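Local coordinates for protein 2-dehydropantoate 2-reductase (Porphyromonas gingivalis, PDB 2QYT) that probably catalyses the NADPH-dependent reduction of 2-dehydropantoate (ketopantoate) to (R)-pantoate, the second step of the route from 3-methyl-2-oxobutanoate to pantoate in pantothenate biosynthesis, at residues S41-G46 / C73-P78; A12-G17 / A101-M106. All blocks are in the same frame, centred on the assembly; numbering follows the deposited sequence.

Interaction 1 (S41-G46 / C73-P78); sequences SWIARG and CVTDNP. With SO4 (sulfate ion), chain C.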
# COMPACT_ATOMS: atom_id res chain seq x y z
N SER A 41 -6.80 -16.51 3.35
CA SER A 41 -8.20 -16.10 3.20
C SER A 41 -8.28 -14.74 2.57
O SER A 41 -7.35 -13.95 2.70
CB SER A 41 -8.87 -16.12 4.59
OG SER A 41 -8.62 -17.40 5.19
N TRP A 42 -9.38 -14.51 1.86
CA TRP A 42 -9.65 -13.28 1.14
C TRP A 42 -10.96 -12.71 1.54
O TRP A 42 -11.95 -13.43 1.68
CB TRP A 42 -9.71 -13.55 -0.37
CG TRP A 42 -8.45 -14.06 -0.96
CD1 TRP A 42 -7.18 -13.99 -0.42
CD2 TRP A 42 -8.30 -14.70 -2.23
NE1 TRP A 42 -6.26 -14.57 -1.28
CE2 TRP A 42 -6.92 -15.03 -2.39
CE3 TRP A 42 -9.20 -15.08 -3.22
CZ2 TRP A 42 -6.43 -15.70 -3.52
CZ3 TRP A 42 -8.71 -15.74 -4.33
CH2 TRP A 42 -7.34 -16.04 -4.48
N ILE A 43 -11.00 -11.39 1.73
CA ILE A 43 -12.27 -10.74 1.96
C ILE A 43 -12.57 -9.94 0.72
O ILE A 43 -11.87 -9.02 0.42
CB ILE A 43 -12.25 -9.82 3.20
CG1 ILE A 43 -11.77 -10.61 4.44
CG2 ILE A 43 -13.62 -9.06 3.37
CD1 ILE A 43 -12.71 -11.81 4.92
N ALA A 44 -13.64 -10.29 0.02
CA ALA A 44 -13.99 -9.64 -1.23
C ALA A 44 -15.48 -9.54 -1.17
O ALA A 44 -16.08 -10.20 -0.33
CB ALA A 44 -13.60 -10.50 -2.40
N ARG A 45 -16.09 -8.73 -2.03
CA ARG A 45 -17.53 -8.62 -2.00
C ARG A 45 -18.19 -8.53 -3.34
O ARG A 45 -17.52 -8.41 -4.38
CB ARG A 45 -17.97 -7.46 -1.10
CG ARG A 45 -17.20 -6.15 -1.27
CD ARG A 45 -17.37 -5.36 0.04
NE ARG A 45 -16.14 -5.35 0.85
CZ ARG A 45 -15.91 -6.00 2.00
NH1 ARG A 45 -16.85 -6.78 2.57
NH2 ARG A 45 -14.72 -5.84 2.60
N GLY A 46 -19.52 -8.64 -3.30
CA GLY A 46 -20.38 -8.49 -4.48
C GLY A 46 -20.07 -9.41 -5.65
O GLY A 46 -19.86 -10.62 -5.46
N CYS A 73 -9.95 -19.77 1.81
CA CYS A 73 -11.27 -19.29 2.14
C CYS A 73 -11.43 -17.95 1.46
O CYS A 73 -10.48 -17.17 1.40
CB CYS A 73 -11.43 -19.22 3.68
SG CYS A 73 -12.90 -18.35 4.27
N VAL A 74 -12.62 -17.72 0.90
CA VAL A 74 -12.96 -16.41 0.36
C VAL A 74 -14.40 -16.11 0.76
O VAL A 74 -15.28 -16.97 0.67
CB VAL A 74 -12.76 -16.29 -1.20
CG1 VAL A 74 -13.75 -17.27 -1.94
CG2 VAL A 74 -13.05 -14.83 -1.67
N THR A 75 -14.62 -14.87 1.21
CA THR A 75 -15.90 -14.51 1.81
C THR A 75 -16.03 -12.99 1.88
O THR A 75 -15.03 -12.32 1.68
CB THR A 75 -16.11 -15.20 3.22
OG1 THR A 75 -17.35 -14.80 3.73
CG2 THR A 75 -15.03 -14.82 4.27
N ASP A 76 -17.25 -12.46 2.09
CA ASP A 76 -17.42 -11.02 2.41
C ASP A 76 -17.49 -10.79 3.91
O ASP A 76 -17.71 -9.67 4.34
CB ASP A 76 -18.64 -10.38 1.69
CG ASP A 76 -19.91 -11.13 1.91
OD1 ASP A 76 -19.92 -12.10 2.70
OD2 ASP A 76 -20.93 -10.75 1.28
N ASN A 77 -17.33 -11.85 4.70
CA ASN A 77 -17.52 -11.76 6.17
C ASN A 77 -16.28 -12.15 7.00
O ASN A 77 -16.03 -13.33 7.20
CB ASN A 77 -18.70 -12.61 6.58
CG ASN A 77 -19.22 -12.29 7.99
OD1 ASN A 77 -18.53 -11.70 8.86
ND2 ASN A 77 -20.45 -12.70 8.24
N PRO A 78 -15.50 -11.16 7.49
CA PRO A 78 -14.32 -11.52 8.32
C PRO A 78 -14.52 -12.41 9.52
O PRO A 78 -13.58 -13.05 9.97
CB PRO A 78 -13.78 -10.17 8.75
CG PRO A 78 -14.14 -9.27 7.57
CD PRO A 78 -15.54 -9.72 7.20
S SO4 C . -13.34 -6.33 -3.23
O1 SO4 C . -12.19 -7.20 -3.20
O2 SO4 C . -13.07 -5.35 -4.28
O3 SO4 C . -14.56 -7.05 -3.56
O4 SO4 C . -13.43 -5.66 -1.91
O HOH W 1 -21.06 -8.76 -0.76
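Three backbone hydrogen bonds link Trp42 and Ala44 to Cys73 and Thr75 along parallel strands 41-43 and 73-75. Trp42 N donates to Cys73 O (2.9 Å). Thr75 N donates to Trp42 O (3.1 Å). Ala44 N, just past its strand, donates to Thr75 O (3.0 Å). Side chains pair on both faces of the sheet. Ser41 OG meets Cys73 CB on the face that also carries Ile43 and Thr75. On the other face Val74 CG2 lies 3.8 Å from Trp42 CB and near the plane of the indole, at its edge. Ile43 CD1, placed by chi2 (-64°), touches Thr75 CG2 and lies 3.9 Å from Pro78 CG; the Ile43 and Pro78 side chains cross at about a right angle. Strand 73-75 is an outermost strand of the parallel Rossmann-type sheet, next to 38-43. Beyond the strands, one water accepts from Gly46 N and donates to Asp76 OD2. Arg45 N donates almost straight (168°) to O3 of a sulfate ion at 2.7 Å, and Leu16 N binds the same ion. Thr75 OG1 is anti to its own backbone N (chi1 180°) and accepts from Asn77 N (3.1 Å), an ST turn; it is also hydrogen-bonded to Glu80 OE1. Asn77 OD1 caps Ala79 N at the start of the following helix. Helix 46-55 packs on Val74 through Leu49 and Ile52.

Interaction 2 (A12-G17 / A101-M106); sequences AVFGLG and AEIRPM. With EDO (1,2-ethanediol), chain G; SO4 (sulfate ion), chain C; SO4 (sulfate ion), chain E.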
# COMPACT_ATOMS: atom_id res chain seq x y z
N ALA A 12 -4.78 -13.21 6.12
CA ALA A 12 -5.97 -12.72 5.46
C ALA A 12 -5.67 -11.50 4.59
O ALA A 12 -4.82 -10.66 4.93
CB ALA A 12 -6.99 -12.38 6.47
N VAL A 13 -6.38 -11.40 3.46
CA VAL A 13 -6.27 -10.24 2.61
C VAL A 13 -7.61 -9.53 2.62
O VAL A 13 -8.59 -10.09 2.16
CB VAL A 13 -5.81 -10.59 1.16
CG1 VAL A 13 -5.49 -9.32 0.38
CG2 VAL A 13 -4.56 -11.41 1.22
N PHE A 14 -7.61 -8.29 3.12
CA PHE A 14 -8.81 -7.49 3.22
C PHE A 14 -8.82 -6.46 2.08
O PHE A 14 -8.10 -5.48 2.12
CB PHE A 14 -8.83 -6.78 4.60
CG PHE A 14 -10.12 -6.03 4.89
CD1 PHE A 14 -11.28 -6.73 5.19
CD2 PHE A 14 -10.15 -4.64 4.89
CE1 PHE A 14 -12.46 -6.07 5.48
CE2 PHE A 14 -11.34 -3.96 5.15
CZ PHE A 14 -12.50 -4.69 5.46
N GLY A 15 -9.66 -6.72 1.08
CA GLY A 15 -9.78 -5.88 -0.12
C GLY A 15 -9.03 -6.65 -1.18
O GLY A 15 -7.85 -6.90 -1.02
N LEU A 16 -9.71 -7.10 -2.22
CA LEU A 16 -9.05 -7.84 -3.31
C LEU A 16 -8.99 -7.06 -4.63
O LEU A 16 -9.38 -7.58 -5.66
CB LEU A 16 -9.70 -9.21 -3.60
CG LEU A 16 -9.36 -10.54 -2.97
CD1 LEU A 16 -10.00 -11.66 -3.80
CD2 LEU A 16 -7.89 -10.87 -2.65
N GLY A 17 -8.49 -5.83 -4.62
CA GLY A 17 -8.31 -5.10 -5.87
C GLY A 17 -6.94 -5.49 -6.39
O GLY A 17 -6.42 -6.60 -6.07
N ALA A 101 -13.12 -1.53 12.62
CA ALA A 101 -14.30 -2.28 13.10
C ALA A 101 -14.55 -3.61 12.31
O ALA A 101 -14.81 -4.66 12.92
CB ALA A 101 -15.52 -1.41 13.09
N GLU A 102 -14.39 -3.56 10.99
CA GLU A 102 -14.67 -4.68 10.10
C GLU A 102 -13.63 -5.77 10.14
O GLU A 102 -13.95 -6.92 9.90
CB GLU A 102 -14.77 -4.20 8.64
CG GLU A 102 -15.61 -2.95 8.48
CD GLU A 102 -17.02 -3.23 8.09
OE1 GLU A 102 -17.36 -4.43 7.97
OE2 GLU A 102 -17.79 -2.26 7.91
N ILE A 103 -12.38 -5.43 10.40
CA ILE A 103 -11.36 -6.46 10.49
C ILE A 103 -11.18 -7.02 11.92
O ILE A 103 -10.49 -8.02 12.10
CB ILE A 103 -9.97 -5.95 9.92
CG1 ILE A 103 -9.34 -4.92 10.85
CG2 ILE A 103 -10.13 -5.43 8.45
CD1 ILE A 103 -7.90 -4.49 10.44
N ARG A 104 -11.75 -6.37 12.95
CA ARG A 104 -11.60 -6.84 14.33
C ARG A 104 -11.85 -8.36 14.56
O ARG A 104 -11.09 -9.02 15.32
CB ARG A 104 -12.44 -6.02 15.33
CG ARG A 104 -11.76 -4.72 15.79
CD ARG A 104 -12.46 -4.10 17.01
NE ARG A 104 -11.81 -2.83 17.40
CZ ARG A 104 -10.71 -2.79 18.15
NH1 ARG A 104 -10.17 -1.63 18.48
NH2 ARG A 104 -10.13 -3.93 18.55
N PRO A 105 -12.90 -8.93 13.94
CA PRO A 105 -13.05 -10.39 14.10
C PRO A 105 -11.85 -11.22 13.64
O PRO A 105 -11.76 -12.38 13.98
CB PRO A 105 -14.31 -10.72 13.28
CG PRO A 105 -15.10 -9.48 13.29
CD PRO A 105 -14.02 -8.37 13.17
N MSE A 106 -10.93 -10.64 12.88
CA MSE A 106 -9.75 -11.37 12.50
C MSE A 106 -8.54 -11.12 13.38
O MSE A 106 -7.49 -11.71 13.17
CB MSE A 106 -9.41 -11.14 11.00
CG MSE A 106 -10.55 -11.62 10.08
SE MSE A 106 -10.13 -11.42 8.22
CE MSE A 106 -10.00 -9.44 8.18
C1 EDO G . -5.80 -3.09 -3.47
O1 EDO G . -6.54 -4.27 -3.17
C2 EDO G . -6.36 -2.36 -4.70
O2 EDO G . -5.25 -1.79 -5.39
S SO4 C . -13.34 -6.33 -3.23
O1 SO4 C . -12.19 -7.20 -3.20
O2 SO4 C . -13.07 -5.35 -4.28
O3 SO4 C . -14.56 -7.05 -3.56
O4 SO4 C . -13.43 -5.66 -1.91
S SO4 E . -10.54 -2.62 -3.07
O1 SO4 E . -11.31 -3.27 -4.11
O2 SO4 E . -9.75 -1.51 -3.63
O3 SO4 E . -11.49 -2.17 -2.05
O4 SO4 E . -9.61 -3.56 -2.46
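The Phe14 ring carries Ile103 CG2 over the centre of one face, a CH-pi contact 3.5 Å from the centroid and only 6° off the ring normal. The methyl is nearly equidistant from all six ring carbons. The ring of Phe89 also meets that of Phe14, their planes about 20° apart. The side chains of Phe14 and Ile103 cross at about a right angle. Glu102 CB approaches CZ of the Phe14 ring obliquely at 3.9 Å, while its carboxylate turns away to a salt bridge with Arg98. Met106, a selenomethionine, bends at chi3 (-64°), placing CE 4.2 Å from Phe14 CD1. Its SE atom rests on Ala12 CB at 3.7 Å. Residues 101-103 of the helix and the 3-10 segment 104-106 thus pack on strand 9-14 of the Rossmann-type sheet. That strand runs into a glycine-rich turn before helix 18-33; Gly15, Gly17 and Gly20 fit the GxGxxG pattern, consistent with a dinucleotide-binding loop. Here the turn holds two sulfate ions and an ethanediol, probably from the crystallisation liquor. Leu16 N donates to O1 of one sulfate (2.7 Å), and Gly17 N donates to O1 of the ethanediol (2.9 Å) and weakly to the second sulfate. Met106 continues onto Ile87.

In the fold
Both contacts reach the same parallel sheet, through neighbouring strands 38-43 and 9-14. Ser41 O and Ile43 N probably hydrogen-bond Val13 N and O, so interaction 1 is tied directly to interaction 2. Interaction 1 is partly buried and lies at the sheet's outer strand; interaction 2 is buried and lies against a more central strand. Their chemistry differs accordingly: mainly backbone hydrogen bonds, with some apolar side-chain pairs, in the first; apolar packing between strand and helical segment in the second. Both touch the same sulfate ion. Pro78 and Met106 also pack together, joining the second segments of the two contacts. Along the chain, interaction 1 is nested within the loop that interaction 2 closes.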